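Local coordinates for protein maquette-3 (PDB 6Z0C) that folds as an artificial four-helix bundle, designed with buried charged networks that probably help stabilise its hydrophobic core, at residues Arg29-Ile34 and Lys167-Leu172; Glu63-Gln68 and Glu134-Phe139. All coordinates share one frame; numbering follows the deposited sequence.

Contact 1. Residues Arg29-Ile34 and Lys167-Leu172; sequences RELLKI and KQQREL
Leu31 and Leu172 make the apolar part of this contact, methyl against methyl: Leu31 CD1 lies 3.7 Å from Leu172 CD2, and the two side chains meet at a slant. The other leucine methyl, Leu31 CD2, rests 3.7 Å from Gln168 CB, with the two chains running past each other in opposite senses. Gln169 comes to the same leucine at about a right angle, its CG methylene 4.0 Å from Leu31 CD1. Leu31 thus touches Gln168, Gln169 and Leu172 on the other helix; its chi1 of -94° lies well off a staggered value. An alanine here would probably leave the Leu172 methyl and the methylenes Gln168 CB and Gln169 CG without their apolar mate and open a gap between the helices.

These residues lie on helix 4-48 and helix 152-194, the first and last of the four-helix bundle. The short segments run nearly antiparallel, 159° between their directions, with axes 10.5 Å apart at closest approach. The backbones draw nearest at Leu31 and Gln168, whose CA atoms are 7.0 Å apart. Val129 of helix 105-144 and Leu72 of helix 52-99 touch Leu172 and Leu31 respectively, which places the leucine pair in the shared interior.

The polar part belongs to Gln168, although no hydrogen bond joins the two segments. With its chain fully extended beyond CG (chi2 180°), the amide crosses to helix 4-48 and meets Ile34 tip to tip, Gln168 NE2 lying 4.2 Å from Ile34 CG2. Its OE1 is hydrogen-bonded to Gln164 on its own helix. Gln168 NE2 sits 3.8 Å from the backbone N of Leu31, itself a donor, and is buried here without any polar partner in the model.

Contact 2. Residues Glu63-Gln68 and Glu134-Phe139; sequences ELEEKQ and EDEEKF
Glu65 OE2 is gripped by two ammonium groups, those of Lys35 and Lys162, while it faces Glu136 OE1 across the contact at 4.2 Å. The carboxylates are like-charged and their planes stand 37° apart; what reconciles them is that Lys35 also binds Glu136 OE1 and Lys162 also binds Glu136 OE2, so the lysines would probably offset the repulsion. Glu65 reaches this point through a bend at chi2 (73°), which turns its carboxylate from the flank of its helix toward Glu136.

Gln68 extends the network. Its OE1 lies 3.6 Å from Glu136 OE1, two acceptors brought together by Lys35, to which both are bound. The other end of the amide donates to a water, with Gln68 NE2 2.7 Å from the water oxygen; that water in turn gives a weak bond to Glu136 OE2 at 3.2 Å, a water bridge between the segments beside those made by the lysines. Gln68 NE2 also packs 3.6 Å from Asp135 CB. At the margin, Leu64 CD1 approaches Asp135 OD2 only to 4.5 Å, and that carboxylate is engaged by Lys131 of its own helix.

The salt bridges that Lys35 and Lys162, from outside the two segments, make to these glutamates are consistent with the protein's design as a bundle with buried charged networks. Helix 52-99 and helix 105-144 are nearly antiparallel here, at 157°, their segment axes 12.1 Å apart. Ile39 and Leu42 of helix 4-48 pack on Glu65, and Val165 and Ile166 of helix 152-194 on Glu136, so the charges lie among all four helices.

From the N terminus, the chain passes residues 29-34 on helix 4-48, turns back into helix 52-99 with residues 63-68, then reverses into helix 105-144 with residues 134-139 before returning along helix 152-194 to residues 167-172. Contact 1 closes the long outer loop between first and last helices, with 132 residues between its segments; contact 2 closes a loop of 65 residues between the two middle helices. The second nests wholly inside the first, without crossing. Their centres are 14 Å apart, and they touch directly where Gln169 packs against Glu136, which joins helix 152-194 to helix 105-144.

Contact 1. Residues Arg29-Ile34 and Lys167-Leu172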
loop_
_atom_site.group_PDB
_atom_site.type_symbol
_atom_site.label_atom_id
_atom_site.label_comp_id
_atom_site.label_asym_id
_atom_site.label_seq_id
_atom_site.Cartn_x
_atom_site.Cartn_y
_atom_site.Cartn_z
ATOM N N ARG A 29 6.281 -3.934 -6.364
ATOM C CA ARG A 29 7.415 -4.395 -7.213
ATOM C C ARG A 29 7.216 -3.877 -8.644
ATOM O O ARG A 29 8.196 -3.394 -9.230
ATOM C CB ARG A 29 7.555 -5.920 -7.181
ATOM C CG ARG A 29 8.304 -6.446 -5.965
ATOM C CD ARG A 29 8.769 -7.879 -6.152
ATOM N NE ARG A 29 7.634 -8.789 -6.177
ATOM C CZ ARG A 29 7.035 -9.302 -5.103
ATOM N NH1 ARG A 29 5.999 -10.109 -5.257
ATOM N NH2 ARG A 29 7.467 -9.017 -3.885
ATOM N N GLU A 30 5.989 -3.953 -9.173
ATOM C CA GLU A 30 5.656 -3.491 -10.549
ATOM C C GLU A 30 5.816 -1.967 -10.625
ATOM O O GLU A 30 6.342 -1.483 -11.643
ATOM C CB GLU A 30 4.256 -3.957 -10.952
ATOM C CG GLU A 30 4.200 -5.451 -11.221
ATOM C CD GLU A 30 2.817 -6.066 -11.361
ATOM O OE1 GLU A 30 2.746 -7.261 -11.722
ATOM O OE2 GLU A 30 1.819 -5.364 -11.100
ATOM N N LEU A 31 5.402 -1.246 -9.581
ATOM C CA LEU A 31 5.531 0.235 -9.496
ATOM C C LEU A 31 7.010 0.624 -9.467
ATOM O O LEU A 31 7.382 1.583 -10.155
ATOM C CB LEU A 31 4.815 0.751 -8.246
ATOM C CG LEU A 31 3.374 1.199 -8.460
ATOM C CD1 LEU A 31 2.739 1.572 -7.133
ATOM C CD2 LEU A 31 3.305 2.366 -9.434
ATOM N N LEU A 32 7.814 -0.085 -8.676
ATOM C CA LEU A 32 9.277 0.157 -8.585
ATOM C C LEU A 32 9.912 -0.015 -9.970
ATOM O O LEU A 32 10.718 0.857 -10.367
ATOM C CB LEU A 32 9.876 -0.802 -7.553
ATOM C CG LEU A 32 9.637 -0.407 -6.097
ATOM C CD1 LEU A 32 9.912 -1.573 -5.161
ATOM C CD2 LEU A 32 10.495 0.791 -5.720
ATOM N N LYS A 33 9.545 -1.081 -10.686
ATOM C CA LYS A 33 10.089 -1.386 -12.037
ATOM C C LYS A 33 9.781 -0.217 -12.982
ATOM O O LYS A 33 10.740 0.332 -13.557
ATOM C CB LYS A 33 9.537 -2.713 -12.567
ATOM C CG LYS A 33 10.138 -3.174 -13.889
ATOM C CD LYS A 33 9.564 -4.476 -14.413
ATOM C CE LYS A 33 9.686 -5.626 -13.434
ATOM N NZ LYS A 33 9.305 -6.917 -14.055
ATOM N N ILE A 34 8.510 0.172 -13.136
ATOM C CA ILE A 34 8.135 1.258 -14.092
ATOM C C ILE A 34 8.767 2.579 -13.636
ATOM O O ILE A 34 9.214 3.334 -14.514
ATOM C CB ILE A 34 6.614 1.407 -14.317
ATOM C CG1 ILE A 34 6.346 2.503 -15.356
ATOM C CG2 ILE A 34 5.864 1.667 -13.020
ATOM C CD1 ILE A 34 4.953 2.502 -15.941
ATOM N N LYS A 167 -2.338 5.135 -12.854
ATOM C CA LYS A 167 -3.337 4.028 -12.866
ATOM C C LYS A 167 -2.969 2.999 -11.792
ATOM O O LYS A 167 -3.876 2.573 -11.048
ATOM C CB LYS A 167 -3.407 3.323 -14.223
ATOM C CG LYS A 167 -4.202 4.040 -15.302
ATOM C CD LYS A 167 -4.377 3.205 -16.556
ATOM C CE LYS A 167 -5.171 3.899 -17.642
ATOM N NZ LYS A 167 -4.359 4.919 -18.339
ATOM N N GLN A 168 -1.691 2.611 -11.730
ATOM C CA GLN A 168 -1.175 1.586 -10.782
ATOM C C GLN A 168 -1.233 2.113 -9.342
ATOM O O GLN A 168 -1.549 1.314 -8.443
ATOM C CB GLN A 168 0.243 1.171 -11.169
ATOM C CG GLN A 168 0.300 0.417 -12.490
ATOM C CD GLN A 168 1.703 0.011 -12.873
ATOM O OE1 GLN A 168 2.108 0.126 -14.025
ATOM N NE2 GLN A 168 2.467 -0.463 -11.903
ATOM N N GLN A 169 -0.942 3.396 -9.113
ATOM C CA GLN A 169 -0.991 3.985 -7.744
ATOM C C GLN A 169 -2.443 4.031 -7.248
ATOM O O GLN A 169 -2.653 3.777 -6.059
ATOM C CB GLN A 169 -0.301 5.348 -7.700
ATOM C CG GLN A 169 1.207 5.230 -7.514
ATOM C CD GLN A 169 1.934 6.500 -7.872
ATOM O OE1 GLN A 169 1.362 7.418 -8.454
ATOM N NE2 GLN A 169 3.207 6.561 -7.522
ATOM N N ARG A 170 -3.417 4.306 -8.118
ATOM C CA ARG A 170 -4.861 4.261 -7.750
ATOM C C ARG A 170 -5.270 2.820 -7.439
ATOM O O ARG A 170 -6.102 2.617 -6.539
ATOM C CB ARG A 170 -5.738 4.805 -8.877
ATOM C CG ARG A 170 -5.535 6.287 -9.131
ATOM C CD ARG A 170 -6.744 6.890 -9.804
ATOM N NE ARG A 170 -6.402 8.174 -10.380
ATOM C CZ ARG A 170 -6.265 9.306 -9.697
ATOM N NH1 ARG A 170 -6.447 9.336 -8.385
ATOM N NH2 ARG A 170 -5.953 10.416 -10.343
ATOM N N GLU A 171 -4.730 1.860 -8.188
ATOM C CA GLU A 171 -4.967 0.412 -7.963
ATOM C C GLU A 171 -4.433 0.051 -6.570
ATOM O O GLU A 171 -5.140 -0.648 -5.827
ATOM C CB GLU A 171 -4.316 -0.404 -9.083
ATOM C CG GLU A 171 -5.112 -1.629 -9.483
ATOM C CD GLU A 171 -6.516 -1.337 -9.988
ATOM O OE1 GLU A 171 -6.645 -0.728 -11.071
ATOM O OE2 GLU A 171 -7.474 -1.708 -9.290
ATOM N N LEU A 172 -3.247 0.554 -6.221
ATOM C CA LEU A 172 -2.590 0.300 -4.911
ATOM C C LEU A 172 -3.429 0.925 -3.787
ATOM O O LEU A 172 -3.646 0.237 -2.776
ATOM C CB LEU A 172 -1.167 0.863 -4.944
ATOM C CG LEU A 172 -0.344 0.691 -3.669
ATOM C CD1 LEU A 172 -0.289 -0.767 -3.238
ATOM C CD2 LEU A 172 1.058 1.244 -3.862
#

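Contact 2. Residues Glu63-Gln68 and Glu134-Phe139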
loop_
_atom_site.group_PDB
_atom_site.type_symbol
_atom_site.label_atom_id
_atom_site.label_comp_id
_atom_site.label_asym_id
_atom_site.label_seq_id
_atom_site.Cartn_x
_atom_site.Cartn_y
_atom_site.Cartn_z
ATOM N N GLU A 63 15.142 14.789 -9.214
ATOM C CA GLU A 63 15.481 14.788 -7.759
ATOM C C GLU A 63 14.324 14.194 -6.944
ATOM O O GLU A 63 14.589 13.357 -6.060
ATOM C CB GLU A 63 15.768 16.200 -7.247
ATOM C CG GLU A 63 16.870 16.919 -8.001
ATOM C CD GLU A 63 17.422 18.142 -7.286
ATOM O OE1 GLU A 63 18.526 18.587 -7.655
ATOM O OE2 GLU A 63 16.747 18.647 -6.363
ATOM N N LEU A 64 13.091 14.629 -7.212
ATOM C CA LEU A 64 11.868 14.164 -6.496
ATOM C C LEU A 64 11.684 12.663 -6.754
ATOM O O LEU A 64 11.308 11.944 -5.821
ATOM C CB LEU A 64 10.659 14.986 -6.964
ATOM C CG LEU A 64 9.273 14.424 -6.636
ATOM C CD1 LEU A 64 9.116 14.126 -5.150
ATOM C CD2 LEU A 64 8.179 15.387 -7.088
ATOM N N GLU A 65 11.972 12.212 -7.973
ATOM C CA GLU A 65 11.773 10.805 -8.413
ATOM C C GLU A 65 12.570 9.847 -7.511
ATOM O O GLU A 65 12.019 8.791 -7.128
ATOM C CB GLU A 65 12.180 10.662 -9.880
ATOM C CG GLU A 65 11.356 9.638 -10.630
ATOM C CD GLU A 65 9.935 10.054 -10.954
ATOM O OE1 GLU A 65 9.746 11.183 -11.448
ATOM O OE2 GLU A 65 9.024 9.237 -10.728
ATOM N N GLU A 66 13.817 10.190 -7.181
ATOM C CA GLU A 66 14.706 9.320 -6.360
ATOM C C GLU A 66 14.085 9.148 -4.967
ATOM O O GLU A 66 14.137 8.021 -4.432
ATOM C CB GLU A 66 16.124 9.893 -6.306
ATOM C CG GLU A 66 16.883 9.763 -7.620
ATOM C CD GLU A 66 17.339 8.360 -7.997
ATOM O OE1 GLU A 66 17.798 8.180 -9.147
ATOM O OE2 GLU A 66 17.245 7.450 -7.147
ATOM N N LYS A 67 13.488 10.213 -4.421
ATOM C CA LYS A 67 12.806 10.201 -3.098
ATOM C C LYS A 67 11.586 9.274 -3.152
ATOM O O LYS A 67 11.369 8.531 -2.177
ATOM C CB LYS A 67 12.399 11.621 -2.694
ATOM C CG LYS A 67 13.563 12.570 -2.447
ATOM C CD LYS A 67 13.147 14.014 -2.269
ATOM C CE LYS A 67 14.283 14.979 -2.537
ATOM N NZ LYS A 67 13.957 16.350 -2.080
ATOM N N GLN A 68 10.815 9.326 -4.242
ATOM C CA GLN A 68 9.578 8.520 -4.432
ATOM C C GLN A 68 9.935 7.032 -4.519
ATOM O O GLN A 68 9.172 6.212 -3.980
ATOM C CB GLN A 68 8.828 8.959 -5.689
ATOM C CG GLN A 68 8.239 10.355 -5.579
ATOM C CD GLN A 68 7.553 10.788 -6.850
ATOM O OE1 GLN A 68 7.816 10.269 -7.933
ATOM N NE2 GLN A 68 6.654 11.748 -6.720
ATOM N N GLU A 134 -0.653 12.431 -5.588
ATOM C CA GLU A 134 -0.828 13.901 -5.746
ATOM C C GLU A 134 0.380 14.482 -6.489
ATOM O O GLU A 134 0.169 15.264 -7.429
ATOM C CB GLU A 134 -1.005 14.589 -4.394
ATOM C CG GLU A 134 -2.405 14.446 -3.837
ATOM C CD GLU A 134 -2.615 15.169 -2.520
ATOM O OE1 GLU A 134 -2.325 16.383 -2.466
ATOM O OE2 GLU A 134 -3.050 14.515 -1.554
ATOM N N ASP A 135 1.594 14.109 -6.078
ATOM C CA ASP A 135 2.864 14.604 -6.674
ATOM C C ASP A 135 2.959 14.158 -8.144
ATOM O O ASP A 135 3.444 14.963 -8.972
ATOM C CB ASP A 135 4.070 14.156 -5.840
ATOM C CG ASP A 135 4.174 14.855 -4.493
ATOM O OD1 ASP A 135 3.502 15.891 -4.304
ATOM O OD2 ASP A 135 4.923 14.362 -3.640
ATOM N N GLU A 136 2.508 12.942 -8.470
ATOM C CA GLU A 136 2.501 12.424 -9.865
ATOM C C GLU A 136 1.536 13.272 -10.703
ATOM O O GLU A 136 1.924 13.683 -11.806
ATOM C CB GLU A 136 2.110 10.946 -9.929
ATOM C CG GLU A 136 3.084 10.021 -9.224
ATOM C CD GLU A 136 4.406 9.751 -9.927
ATOM O OE1 GLU A 136 5.045 8.741 -9.582
ATOM O OE2 GLU A 136 4.804 10.550 -10.799
ATOM N N GLU A 137 0.332 13.534 -10.185
ATOM C CA GLU A 137 -0.704 14.357 -10.865
ATOM C C GLU A 137 -0.167 15.769 -11.123
ATOM O O GLU A 137 -0.441 16.309 -12.212
ATOM C CB GLU A 137 -1.983 14.416 -10.030
ATOM C CG GLU A 137 -2.740 13.108 -10.022
ATOM C CD GLU A 137 -4.008 13.119 -9.191
ATOM O OE1 GLU A 137 -4.985 12.491 -9.622
ATOM O OE2 GLU A 137 -4.009 13.743 -8.114
ATOM N N LYS A 138 0.552 16.349 -10.157
ATOM C CA LYS A 138 1.137 17.711 -10.279
ATOM C C LYS A 138 2.195 17.716 -11.383
ATOM O O LYS A 138 2.212 18.666 -12.185
ATOM C CB LYS A 138 1.766 18.171 -8.964
ATOM C CG LYS A 138 0.776 18.587 -7.889
ATOM C CD LYS A 138 1.454 19.058 -6.629
ATOM C CE LYS A 138 0.471 19.448 -5.548
ATOM N NZ LYS A 138 1.127 19.496 -4.221
ATOM N N PHE A 139 3.055 16.698 -11.430
ATOM C CA PHE A 139 4.134 16.653 -12.445
ATOM C C PHE A 139 3.512 16.547 -13.841
ATOM O O PHE A 139 4.009 17.219 -14.759
ATOM C CB PHE A 139 5.141 15.527 -12.211
ATOM C CG PHE A 139 6.198 15.550 -13.282
ATOM C CD1 PHE A 139 7.043 16.644 -13.400
ATOM C CD2 PHE A 139 6.274 14.550 -14.237
ATOM C CE1 PHE A 139 7.984 16.707 -14.416
ATOM C CE2 PHE A 139 7.220 14.613 -15.249
ATOM C CZ PHE A 139 8.068 15.692 -15.339
HETATM O O HOH W 1 6.015 12.953 -9.064
#